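Local coordinates for cytosol aminopeptidase (Coxiella burnetii, PDB 3IJ3), which probably removes amino acids from the N-termini of peptides, as a metal-dependent cytosol (leucyl) aminopeptidase of the M17 family, at residues 29-34 and 158-163; 88-93 and 99-104; 118-121 and 125-128; 131-136 and 151-156. One frame throughout, in Å; residues are numbered along the deposited sequence.

Contact 1. Residues 29-34 and 158-163; sequences YLTEKK and AHRKRV. With SO4 (sulfate ion), chain H.
T31 lies over one face of the R160 guanidinium. The two side chains cross at about a right angle. T31 CB sits 3.6 Å from R160 CZ, over the centre of the flat group. The T31 methyl, CG2, lies 3.5 Å from R160 NE and also touches the CD methylene. The arginine reaches this place with CG anti to the backbone N (chi1 -168°) and a single bend at chi3 (-63°). The T31 carbonyl O is 2.9 Å from R160 NH2. The firm partner of that nitrogen is L155 O, just after strand 151-154. This bond probably steadies the group that T31 packs on.

Further along the helix, Y29 and V163 make an apolar contact. Their side chains cross obliquely. V163 turns CG1 to the phenol end of the ring, 3.8 Å from Y29 CZ and 3.4 Å from Y29 OH. Y29 is buried, and its hydroxyl is hydrogen-bonded to L130 O.

A sulfate, probably from the crystallisation liquor, lies by K161 and R162, away from the 29-34 segment. R162 NH1 is 2.5 Å from sulfate O3, which is too short to be trusted in detail. Q290 NE2 also bonds the sulfate, and E478 pairs with R162 NH2.

The contact sets strand 29-30, outermost within this chain in the six-stranded mixed sheet, against helix 157-178. It joins the sheet of the alpha/beta N-terminal domain of M17 aminopeptidases to the long helix that leads on to the catalytic domain.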
loop_
_atom_site.group_PDB
_atom_site.type_symbol
_atom_site.label_atom_id
_atom_site.label_comp_id
_atom_site.label_asym_id
_atom_site.label_seq_id
_atom_site.Cartn_x
_atom_site.Cartn_y
_atom_site.Cartn_z
ATOM N N TYR A 29 13.660 48.050 5.065
ATOM C CA TYR A 29 13.268 49.368 4.569
ATOM C C TYR A 29 14.060 50.500 5.177
ATOM O O TYR A 29 14.574 50.389 6.290
ATOM C CB TYR A 29 11.788 49.653 4.856
ATOM C CG TYR A 29 10.814 48.721 4.189
ATOM C CD1 TYR A 29 10.710 48.676 2.808
ATOM C CD2 TYR A 29 9.938 47.941 4.938
ATOM C CE1 TYR A 29 9.791 47.832 2.174
ATOM C CE2 TYR A 29 9.021 47.105 4.324
ATOM C CZ TYR A 29 8.968 47.044 2.940
ATOM O OH TYR A 29 8.057 46.232 2.349
ATOM N N LEU A 30 14.128 51.601 4.425
ATOM C CA LEU A 30 14.768 52.823 4.859
ATOM C C LEU A 30 13.669 53.855 4.996
ATOM O O LEU A 30 12.761 53.903 4.171
ATOM C CB LEU A 30 15.805 53.284 3.842
ATOM C CG LEU A 30 16.963 52.321 3.642
ATOM C CD1 LEU A 30 17.814 52.764 2.468
ATOM C CD2 LEU A 30 17.785 52.202 4.904
ATOM N N THR A 31 13.728 54.686 6.032
ATOM C CA THR A 31 12.671 55.674 6.233
ATOM C C THR A 31 13.109 57.137 6.139
ATOM O O THR A 31 12.255 58.015 6.103
ATOM C CB THR A 31 11.881 55.384 7.530
ATOM O OG1 THR A 31 12.788 55.286 8.624
ATOM C CG2 THR A 31 11.115 54.050 7.391
ATOM N N GLU A 32 14.409 57.412 6.064
ATOM C CA GLU A 32 14.866 58.798 5.895
ATOM C C GLU A 32 15.086 59.066 4.411
ATOM O O GLU A 32 15.951 58.453 3.788
ATOM C CB GLU A 32 16.156 59.090 6.667
ATOM C CG GLU A 32 16.658 60.543 6.437
ATOM C CD GLU A 32 17.901 60.907 7.240
ATOM O OE1 GLU A 32 18.301 60.124 8.135
ATOM O OE2 GLU A 32 18.468 61.990 6.977
ATOM N N LYS A 33 14.318 59.994 3.849
ATOM C CA LYS A 33 14.426 60.297 2.423
ATOM C C LYS A 33 15.761 60.957 2.069
ATOM O O LYS A 33 16.214 61.865 2.767
ATOM C CB LYS A 33 13.256 61.175 1.961
ATOM C CG LYS A 33 13.172 61.306 0.449
ATOM C CD LYS A 33 11.893 61.984 0.007
ATOM C CE LYS A 33 11.757 61.954 -1.508
ATOM N NZ LYS A 33 10.483 62.597 -1.941
ATOM N N LYS A 34 16.372 60.490 0.981
ATOM C CA LYS A 34 17.658 61.015 0.498
ATOM C C LYS A 34 17.695 61.104 -1.020
ATOM O O LYS A 34 16.976 60.382 -1.714
ATOM C CB LYS A 34 18.822 60.148 0.974
ATOM C CG LYS A 34 18.983 60.141 2.468
ATOM C CD LYS A 34 20.212 59.372 2.882
ATOM C CE LYS A 34 20.394 59.429 4.393
ATOM N NZ LYS A 34 21.653 58.771 4.810
ATOM N N ALA A 158 4.040 58.350 2.907
ATOM C CA ALA A 158 2.634 58.182 2.500
ATOM C C ALA A 158 2.157 56.728 2.523
ATOM O O ALA A 158 0.964 56.456 2.692
ATOM C CB ALA A 158 2.424 58.781 1.102
ATOM N N HIS A 159 3.087 55.791 2.369
ATOM C CA HIS A 159 2.748 54.379 2.323
ATOM C C HIS A 159 3.335 53.586 3.468
ATOM O O HIS A 159 3.106 52.383 3.566
ATOM C CB HIS A 159 3.293 53.781 1.024
ATOM C CG HIS A 159 2.789 54.475 -0.195
ATOM N ND1 HIS A 159 1.554 54.200 -0.741
ATOM C CD2 HIS A 159 3.332 55.454 -0.952
ATOM C CE1 HIS A 159 1.368 54.972 -1.798
ATOM N NE2 HIS A 159 2.427 55.748 -1.943
ATOM N N ARG A 160 4.042 54.264 4.357
ATOM C CA ARG A 160 4.784 53.596 5.424
ATOM C C ARG A 160 3.943 52.783 6.391
ATOM O O ARG A 160 4.279 51.618 6.670
ATOM C CB ARG A 160 5.620 54.630 6.164
ATOM C CG ARG A 160 6.676 54.091 7.117
ATOM C CD ARG A 160 7.597 55.271 7.493
ATOM N NE ARG A 160 8.304 55.812 6.311
ATOM C CZ ARG A 160 8.924 57.003 6.263
ATOM N NH1 ARG A 160 8.910 57.806 7.328
ATOM N NH2 ARG A 160 9.538 57.415 5.140
ATOM N N LYS A 161 2.860 53.374 6.902
ATOM C CA LYS A 161 2.008 52.673 7.857
ATOM C C LYS A 161 1.347 51.433 7.228
ATOM O O LYS A 161 1.364 50.337 7.801
ATOM C CB LYS A 161 0.917 53.588 8.423
ATOM C CG LYS A 161 0.112 52.932 9.586
ATOM C CD LYS A 161 -1.131 53.698 9.966
ATOM C CE LYS A 161 -1.729 53.190 11.266
ATOM N NZ LYS A 161 -1.832 51.721 11.369
ATOM N N ARG A 162 0.740 51.606 6.062
ATOM C CA ARG A 162 0.046 50.481 5.431
ATOM C C ARG A 162 1.007 49.351 5.079
ATOM O O ARG A 162 0.701 48.174 5.309
ATOM C CB ARG A 162 -0.654 50.947 4.177
ATOM C CG ARG A 162 -1.546 49.909 3.547
ATOM C CD ARG A 162 -2.815 49.698 4.297
ATOM N NE ARG A 162 -3.619 50.925 4.354
ATOM C CZ ARG A 162 -4.911 50.959 4.669
ATOM N NH1 ARG A 162 -5.551 52.124 4.699
ATOM N NH2 ARG A 162 -5.576 49.837 4.928
ATOM N N VAL A 163 2.150 49.681 4.491
ATOM C CA VAL A 163 3.116 48.648 4.136
ATOM C C VAL A 163 3.696 47.954 5.393
ATOM O O VAL A 163 3.825 46.725 5.425
ATOM C CB VAL A 163 4.238 49.206 3.216
ATOM C CG1 VAL A 163 5.371 48.193 3.095
ATOM C CG2 VAL A 163 3.656 49.587 1.851
HETATM S S SO4 H . -3.116 54.015 6.616
HETATM O O1 SO4 H . -2.047 54.908 6.163
HETATM O O2 SO4 H . -3.688 54.530 7.861
HETATM O O3 SO4 H . -4.171 53.969 5.613
HETATM O O4 SO4 H . -2.581 52.680 6.839
#

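Contact 2. Residues 88-93 and 99-104; sequences VLLGVS and WDFGGL
D100 OD2 accepts the backbone N-H of S93. The distance from S93 N to D100 OD2 is 2.7 Å and the bond is nearly straight. The N-H comes to the syn side of the oxygen, 30° out of the carboxylate plane. S93 OG lies 3.3 Å from the same D100 OD2. Any bond from it is weak, could go to OD1 instead, and is doubtful because S93 has two conformers. The alpha carbon of V92 also presses on this oxygen, with V92 CA 3.1 Å from D100 OD2. The aspartate thus ties the end of the 88-93 segment to the turn at 99-102, which has helical backbone angles.

The rest of the contact is apolar. L90 sends its two methyls to different partners. CD2 sits over the centre of the F101 ring, 3.7 Å from the centroid and close to the ring normal. This is a CH-pi contact. CD1, the other branch, meets L104 tip to tip and lies 4.0 Å from L104 CD2. Chi1 (172°) carries CG toward the 99-104 segment, and chi2 (67°) sets the two methyls on F101 and L104. V92 CG1 adds a looser contact with the same ring, 4.3 Å from F101 CE2.

Strand 85-91 runs between strands 38-43 and 75-79 of the mixed sheet. The chain then turns back, so that F101 and L104 pack against one side of it, over P42 and I40 of strand 38-43. Helix 123-135 lies beyond: its A129 meets F101 and its F133 meets L104.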
loop_
_atom_site.group_PDB
_atom_site.type_symbol
_atom_site.label_atom_id
_atom_site.label_comp_id
_atom_site.label_asym_id
_atom_site.label_seq_id
_atom_site.Cartn_x
_atom_site.Cartn_y
_atom_site.Cartn_z
ATOM N N VAL A 88 19.096 49.881 -11.431
ATOM C CA VAL A 88 18.828 48.480 -11.666
ATOM C C VAL A 88 17.523 48.355 -12.450
ATOM O O VAL A 88 16.487 48.892 -12.047
ATOM C CB VAL A 88 18.744 47.658 -10.364
ATOM C CG1 VAL A 88 18.351 46.188 -10.659
ATOM C CG2 VAL A 88 20.087 47.701 -9.614
ATOM N N LEU A 89 17.572 47.690 -13.594
ATOM C CA LEU A 89 16.350 47.411 -14.343
ATOM C C LEU A 89 15.839 46.053 -13.873
ATOM O O LEU A 89 16.621 45.128 -13.679
ATOM C CB LEU A 89 16.593 47.342 -15.858
ATOM C CG LEU A 89 17.232 48.564 -16.487
ATOM C CD1 LEU A 89 17.542 48.288 -17.988
ATOM C CD2 LEU A 89 16.313 49.742 -16.296
ATOM N N LEU A 90 14.537 45.946 -13.657
ATOM C CA LEU A 90 13.888 44.683 -13.277
ATOM C C LEU A 90 12.885 44.283 -14.365
ATOM O O LEU A 90 11.930 45.013 -14.650
ATOM C CB LEU A 90 13.142 44.818 -11.933
ATOM C CG LEU A 90 12.262 43.646 -11.491
ATOM C CD1 LEU A 90 13.106 42.389 -11.173
ATOM C CD2 LEU A 90 11.356 44.068 -10.289
ATOM N N GLY A 91 13.086 43.123 -14.973
ATOM C CA GLY A 91 12.124 42.637 -15.959
ATOM C C GLY A 91 10.846 42.248 -15.217
ATOM O O GLY A 91 10.917 41.580 -14.192
ATOM N N VAL A 92 9.694 42.694 -15.705
ATOM C CA VAL A 92 8.412 42.352 -15.085
ATOM C C VAL A 92 7.461 41.631 -16.070
ATOM O O VAL A 92 7.554 41.841 -17.287
ATOM C CB VAL A 92 7.733 43.614 -14.480
ATOM C CG1 VAL A 92 8.638 44.229 -13.385
ATOM C CG2 VAL A 92 7.428 44.648 -15.548
ATOM N N SER A 93 6.620 40.743 -15.537
ATOM C CA SER A 93 5.645 39.963 -16.341
ATOM C C SER A 93 4.636 40.918 -16.970
ATOM O O SER A 93 4.109 40.692 -18.066
ATOM C CB SER A 93 4.897 38.968 -15.458
ATOM O OG SER A 93 5.779 38.183 -14.681
ATOM N N TRP A 99 4.501 40.937 -7.921
ATOM C CA TRP A 99 5.355 39.906 -7.320
ATOM C C TRP A 99 6.762 39.827 -7.893
ATOM O O TRP A 99 7.626 39.266 -7.240
ATOM C CB TRP A 99 4.760 38.480 -7.368
ATOM C CG TRP A 99 3.754 38.119 -6.321
ATOM C CD1 TRP A 99 2.460 37.732 -6.531
ATOM C CD2 TRP A 99 3.956 38.089 -4.901
ATOM N NE1 TRP A 99 1.845 37.462 -5.338
ATOM C CE2 TRP A 99 2.732 37.678 -4.317
ATOM C CE3 TRP A 99 5.041 38.387 -4.063
ATOM C CZ2 TRP A 99 2.563 37.541 -2.938
ATOM C CZ3 TRP A 99 4.873 38.250 -2.677
ATOM C CH2 TRP A 99 3.637 37.827 -2.135
ATOM N N ASP A 100 7.028 40.349 -9.097
ATOM C CA ASP A 100 8.417 40.285 -9.597
ATOM C C ASP A 100 9.341 41.034 -8.630
ATOM O O ASP A 100 10.522 40.663 -8.453
ATOM C CB ASP A 100 8.557 40.866 -11.004
ATOM C CG ASP A 100 7.805 40.056 -12.063
ATOM O OD1 ASP A 100 8.040 38.830 -12.142
ATOM O OD2 ASP A 100 7.028 40.660 -12.838
ATOM N N PHE A 101 8.803 42.091 -8.000
ATOM C CA PHE A 101 9.565 42.863 -7.010
ATOM C C PHE A 101 9.921 42.016 -5.790
ATOM O O PHE A 101 10.893 42.283 -5.098
ATOM C CB PHE A 101 8.817 44.134 -6.583
ATOM C CG PHE A 101 8.750 45.175 -7.656
ATOM C CD1 PHE A 101 9.719 46.177 -7.724
ATOM C CD2 PHE A 101 7.749 45.144 -8.609
ATOM C CE1 PHE A 101 9.684 47.110 -8.718
ATOM C CE2 PHE A 101 7.711 46.086 -9.614
ATOM C CZ PHE A 101 8.674 47.075 -9.664
ATOM N N GLY A 102 9.130 40.980 -5.524
ATOM C CA GLY A 102 9.425 40.090 -4.398
ATOM C C GLY A 102 10.759 39.372 -4.513
ATOM O O GLY A 102 11.355 38.976 -3.505
ATOM N N GLY A 103 11.248 39.171 -5.737
ATOM C CA GLY A 103 12.523 38.484 -5.912
ATOM C C GLY A 103 13.766 39.344 -5.754
ATOM O O GLY A 103 14.873 38.821 -5.788
ATOM N N LEU A 104 13.601 40.645 -5.531
ATOM C CA LEU A 104 14.749 41.565 -5.503
ATOM C C LEU A 104 15.819 41.335 -4.440
ATOM O O LEU A 104 17.012 41.384 -4.749
ATOM C CB LEU A 104 14.279 43.022 -5.472
ATOM C CG LEU A 104 13.689 43.569 -6.769
ATOM C CD1 LEU A 104 12.966 44.872 -6.472
ATOM C CD2 LEU A 104 14.780 43.759 -7.837
#

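Contact 3. Residues 118-121 and 125-128; sequences DDFE and YYER
F120 makes a CH-pi contact with the backbone of the helix. Y126 CA stands over one face of its ring, offset toward the rim, 4.0 Å from the centroid and near the ring normal.

The other apolar contacts also centre on F120. F120 CD2 touches Y126 CD1 at 3.6 Å. The two ring planes meet at 51°, with centroids 5.6 Å apart, so the pair is oblique. Y126 swings its ring past F120 because CG is anti to the backbone N (chi1 179°). F120 CD1 lies 4.1 Å from Y125 CB and also comes near the Y125 carbonyl oxygen.

At the outer margin the E121 carboxylate lies beside the Y125 ring. The two side chains point the same way. E121 OE1 is 4.0 Å from Y125 CE2, with carboxylate and ring planes 39° apart. E96 brings a like charge close to E121 OE1, which may raise the proton affinity of one of the two acids.

The contact therefore rests on aromatic and aliphatic packing. Buried F120 packs on helix 123-135 at Y125 and Y126, while E121 is exposed to solvent.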
loop_
_atom_site.group_PDB
_atom_site.type_symbol
_atom_site.label_atom_id
_atom_site.label_comp_id
_atom_site.label_asym_id
_atom_site.label_seq_id
_atom_site.Cartn_x
_atom_site.Cartn_y
_atom_site.Cartn_z
ATOM N N ASP A 118 6.232 57.216 -10.523
ATOM C CA ASP A 118 5.880 57.415 -11.924
ATOM C C ASP A 118 5.959 56.156 -12.777
ATOM O O ASP A 118 5.424 56.143 -13.873
ATOM C CB ASP A 118 6.761 58.506 -12.548
ATOM C CG ASP A 118 6.463 59.882 -11.995
ATOM O OD1 ASP A 118 5.491 60.027 -11.220
ATOM O OD2 ASP A 118 7.198 60.821 -12.351
ATOM N N ASP A 119 6.625 55.110 -12.286
ATOM C CA ASP A 119 6.736 53.845 -13.030
ATOM C C ASP A 119 5.511 52.950 -12.876
ATOM O O ASP A 119 5.452 51.896 -13.503
ATOM C CB ASP A 119 7.970 53.048 -12.563
ATOM C CG ASP A 119 9.274 53.672 -12.981
ATOM O OD1 ASP A 119 9.299 54.410 -13.985
ATOM O OD2 ASP A 119 10.298 53.406 -12.316
ATOM N N PHE A 120 4.548 53.362 -12.046
ATOM C CA PHE A 120 3.332 52.579 -11.785
ATOM C C PHE A 120 2.068 53.295 -12.241
ATOM O O PHE A 120 2.007 54.518 -12.235
ATOM C CB PHE A 120 3.270 52.245 -10.298
ATOM C CG PHE A 120 4.479 51.490 -9.825
ATOM C CD1 PHE A 120 4.497 50.100 -9.844
ATOM C CD2 PHE A 120 5.626 52.168 -9.429
ATOM C CE1 PHE A 120 5.635 49.398 -9.453
ATOM C CE2 PHE A 120 6.774 51.470 -9.030
ATOM C CZ PHE A 120 6.775 50.087 -9.040
ATOM N N GLU A 121 1.071 52.510 -12.642
ATOM C CA GLU A 121 -0.224 53.027 -13.127
ATOM C C GLU A 121 -1.003 53.762 -12.032
ATOM O O GLU A 121 -1.675 54.759 -12.296
ATOM C CB GLU A 121 -1.052 51.846 -13.646
ATOM C CG GLU A 121 -2.490 52.170 -14.133
ATOM C CD GLU A 121 -3.298 50.891 -14.413
ATOM O OE1 GLU A 121 -2.674 49.840 -14.691
ATOM O OE2 GLU A 121 -4.548 50.929 -14.348
ATOM N N TYR A 125 -0.443 49.913 -7.033
ATOM C CA TYR A 125 0.586 49.006 -7.557
ATOM C C TYR A 125 1.960 49.354 -6.993
ATOM O O TYR A 125 2.791 48.475 -6.793
ATOM C CB TYR A 125 0.583 48.971 -9.082
ATOM C CG TYR A 125 -0.732 48.487 -9.613
ATOM C CD1 TYR A 125 -1.113 47.167 -9.457
ATOM C CD2 TYR A 125 -1.601 49.348 -10.284
ATOM C CE1 TYR A 125 -2.317 46.715 -9.935
ATOM C CE2 TYR A 125 -2.811 48.904 -10.763
ATOM C CZ TYR A 125 -3.165 47.583 -10.585
ATOM O OH TYR A 125 -4.373 47.132 -11.068
ATOM N N TYR A 126 2.180 50.644 -6.748
ATOM C CA TYR A 126 3.417 51.133 -6.142
ATOM C C TYR A 126 3.540 50.548 -4.735
ATOM O O TYR A 126 4.597 50.026 -4.345
ATOM C CB TYR A 126 3.359 52.654 -6.122
ATOM C CG TYR A 126 4.508 53.407 -5.519
ATOM C CD1 TYR A 126 5.794 53.253 -5.992
ATOM C CD2 TYR A 126 4.273 54.405 -4.577
ATOM C CE1 TYR A 126 6.850 54.007 -5.472
ATOM C CE2 TYR A 126 5.306 55.166 -4.059
ATOM C CZ TYR A 126 6.591 54.968 -4.513
ATOM O OH TYR A 126 7.603 55.732 -3.997
ATOM N N GLU A 127 2.447 50.600 -3.986
ATOM C CA GLU A 127 2.431 50.063 -2.625
ATOM C C GLU A 127 2.621 48.532 -2.615
ATOM O O GLU A 127 3.329 47.995 -1.756
ATOM C CB GLU A 127 1.138 50.505 -1.950
ATOM C CG GLU A 127 0.966 50.140 -0.522
ATOM C CD GLU A 127 -0.279 50.811 0.051
ATOM O OE1 GLU A 127 -0.302 52.064 0.117
ATOM O OE2 GLU A 127 -1.213 50.086 0.427
ATOM N N ARG A 128 1.999 47.825 -3.559
ATOM C CA ARG A 128 2.194 46.364 -3.657
ATOM C C ARG A 128 3.654 45.997 -3.956
ATOM O O ARG A 128 4.159 44.999 -3.452
ATOM C CB ARG A 128 1.337 45.767 -4.745
ATOM C CG ARG A 128 -0.098 45.788 -4.454
ATOM C CD ARG A 128 -0.858 45.133 -5.582
ATOM N NE ARG A 128 -2.285 45.328 -5.414
ATOM C CZ ARG A 128 -3.197 44.873 -6.253
ATOM N NH1 ARG A 128 -2.845 44.167 -7.332
ATOM N NH2 ARG A 128 -4.461 45.122 -5.997
#

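Contact 4. Residues 131-136 and 151-156; sequences LAFGLG and AKLFLP
F133 and L153 both hold CG anti to the backbone N, with chi1 177° and -169°. These torsions send the phenyl ring off the helix toward the strand and swing the leucine branch in beside it. L153 then covers one face of the F133 ring. Its CB lies 3.8 Å from the ring centroid, toward the rim, in a CH-pi contact. The methyl CD2 reaches the root of the ring and is 3.5 Å from F133 CG and 3.5 Å from F133 CB. The leucine thus lies along the ring, with its CB over the CD2-CE2 side and its CD2 near the attachment point.

The end of the ring meets the strand backbone. A151 O lies at the ring edge, near its plane, 3.6 Å from F133 CZ. A C-H edge carries a slight positive charge, so this approach to a carbonyl oxygen is probably mildly favourable. Backbone thus meets the ring at its end, and aliphatic carbon lies on one face. L108 and S105 pack on it too, and L108 also touches A151.

Helix 131-135 runs nearly antiparallel to strand 151-154, at 156°, with the axes 9.5 Å apart. Both belong to the beta-alpha-beta unit formed by strand 111-114, helix 123-135 and strand 151-154. The two strands are parallel neighbours in the sheet. Strand 29-30 lies on the other side of 151-154, and helix 157-178 packs beside L131, L135 and L155.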
loop_
_atom_site.group_PDB
_atom_site.type_symbol
_atom_site.label_atom_id
_atom_site.label_comp_id
_atom_site.label_asym_id
_atom_site.label_seq_id
_atom_site.Cartn_x
_atom_site.Cartn_y
_atom_site.Cartn_z
ATOM N N LEU A 131 5.656 46.461 -0.745
ATOM C CA LEU A 131 5.380 45.332 0.155
ATOM C C LEU A 131 6.050 44.028 -0.330
ATOM O O LEU A 131 6.713 43.340 0.455
ATOM C CB LEU A 131 3.866 45.135 0.303
ATOM C CG LEU A 131 3.426 43.960 1.171
ATOM C CD1 LEU A 131 3.935 44.135 2.606
ATOM C CD2 LEU A 131 1.899 43.828 1.112
ATOM N N ALA A 132 5.939 43.734 -1.627
ATOM C CA ALA A 132 6.548 42.522 -2.207
ATOM C C ALA A 132 8.029 42.489 -1.928
ATOM O O ALA A 132 8.573 41.430 -1.609
ATOM C CB ALA A 132 6.279 42.434 -3.720
ATOM N N PHE A 133 8.701 43.639 -2.050
ATOM C CA PHE A 133 10.123 43.688 -1.723
ATOM C C PHE A 133 10.379 43.170 -0.304
ATOM O O PHE A 133 11.283 42.336 -0.073
ATOM C CB PHE A 133 10.677 45.112 -1.845
ATOM C CG PHE A 133 12.126 45.208 -1.455
ATOM C CD1 PHE A 133 13.115 44.924 -2.384
ATOM C CD2 PHE A 133 12.497 45.515 -0.166
ATOM C CE1 PHE A 133 14.448 44.969 -2.020
ATOM C CE2 PHE A 133 13.832 45.562 0.193
ATOM C CZ PHE A 133 14.795 45.285 -0.734
ATOM N N GLY A 134 9.598 43.686 0.646
ATOM C CA GLY A 134 9.718 43.290 2.037
ATOM C C GLY A 134 9.419 41.802 2.248
ATOM O O GLY A 134 10.153 41.121 2.954
ATOM N N LEU A 135 8.368 41.307 1.606
ATOM C CA LEU A 135 7.986 39.885 1.722
ATOM C C LEU A 135 9.075 38.945 1.230
ATOM O O LEU A 135 9.285 37.865 1.800
ATOM C CB LEU A 135 6.674 39.606 1.005
ATOM C CG LEU A 135 5.464 40.297 1.647
ATOM C CD1 LEU A 135 4.194 39.981 0.891
ATOM C CD2 LEU A 135 5.327 39.902 3.135
ATOM N N GLY A 136 9.794 39.359 0.185
ATOM C CA GLY A 136 10.888 38.573 -0.329
ATOM C C GLY A 136 12.163 38.674 0.477
ATOM O O GLY A 136 13.115 37.948 0.191
ATOM N N ALA A 151 20.483 44.525 0.490
ATOM C CA ALA A 151 19.752 45.547 -0.228
ATOM C C ALA A 151 18.581 46.010 0.638
ATOM O O ALA A 151 17.849 45.184 1.224
ATOM C CB ALA A 151 19.262 45.022 -1.563
ATOM N N LYS A 152 18.413 47.329 0.732
ATOM C CA LYS A 152 17.289 47.930 1.469
ATOM C C LYS A 152 16.562 48.890 0.553
ATOM O O LYS A 152 17.164 49.441 -0.374
ATOM C CB LYS A 152 17.758 48.635 2.724
ATOM C CG LYS A 152 18.427 47.696 3.724
ATOM C CD LYS A 152 18.647 48.426 5.037
ATOM C CE LYS A 152 19.271 47.539 6.113
ATOM N NZ LYS A 152 19.260 48.301 7.408
ATOM N N LEU A 153 15.266 49.071 0.800
ATOM C CA LEU A 153 14.424 49.910 -0.047
ATOM C C LEU A 153 13.793 51.047 0.713
ATOM O O LEU A 153 13.259 50.863 1.821
ATOM C CB LEU A 153 13.308 49.055 -0.655
ATOM C CG LEU A 153 12.436 49.606 -1.779
ATOM C CD1 LEU A 153 13.297 49.867 -3.049
ATOM C CD2 LEU A 153 11.306 48.593 -2.113
ATOM N N PHE A 154 13.808 52.230 0.104
ATOM C CA PHE A 154 13.182 53.360 0.703
ATOM C C PHE A 154 11.662 53.174 0.744
ATOM O O PHE A 154 11.050 52.784 -0.258
ATOM C CB PHE A 154 13.520 54.635 -0.054
ATOM C CG PHE A 154 12.796 55.833 0.469
ATOM C CD1 PHE A 154 13.012 56.261 1.763
ATOM C CD2 PHE A 154 11.888 56.522 -0.321
ATOM C CE1 PHE A 154 12.336 57.370 2.271
ATOM C CE2 PHE A 154 11.212 57.623 0.179
ATOM C CZ PHE A 154 11.432 58.036 1.482
ATOM N N LEU A 155 11.062 53.456 1.907
ATOM C CA LEU A 155 9.612 53.377 2.074
ATOM C C LEU A 155 9.060 54.793 2.340
ATOM O O LEU A 155 9.232 55.320 3.442
ATOM C CB LEU A 155 9.257 52.422 3.219
ATOM C CG LEU A 155 7.782 52.229 3.571
ATOM C CD1 LEU A 155 6.966 51.812 2.386
ATOM C CD2 LEU A 155 7.658 51.171 4.710
ATOM N N PRO A 156 8.390 55.400 1.347
ATOM C CA PRO A 156 7.857 56.767 1.496
ATOM C C PRO A 156 6.834 56.876 2.625
ATOM O O PRO A 156 6.071 55.936 2.878
ATOM C CB PRO A 156 7.201 57.061 0.142
ATOM C CG PRO A 156 7.673 56.020 -0.775
ATOM C CD PRO A 156 8.080 54.830 0.024
#

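How the contacts relate
All four contacts belong to the N-terminal lobe around helix 123-135. Contacts 1 and 4 have centres about 9 Å apart and share the sheet edge: a backbone hydrogen bond joins L30 N to L153 O, 2.8 Å. Contact 3 meets contact 1 through E127 OE1 and H159 ND1, a probable hydrogen bond of 3.0 Å. Contact 2 touches contact 3 where F101 CZ meets F120 CZ at 3.6 Å. It touches contact 4 where G102 N meets A132 CB at 3.7 Å. Contacts 1 and 2 do not touch; their nearest atoms are about 9 Å apart. The lithium site, K250, D255, D273 and E334, lies in the catalytic domain, and none of the contacts contributes a ligand.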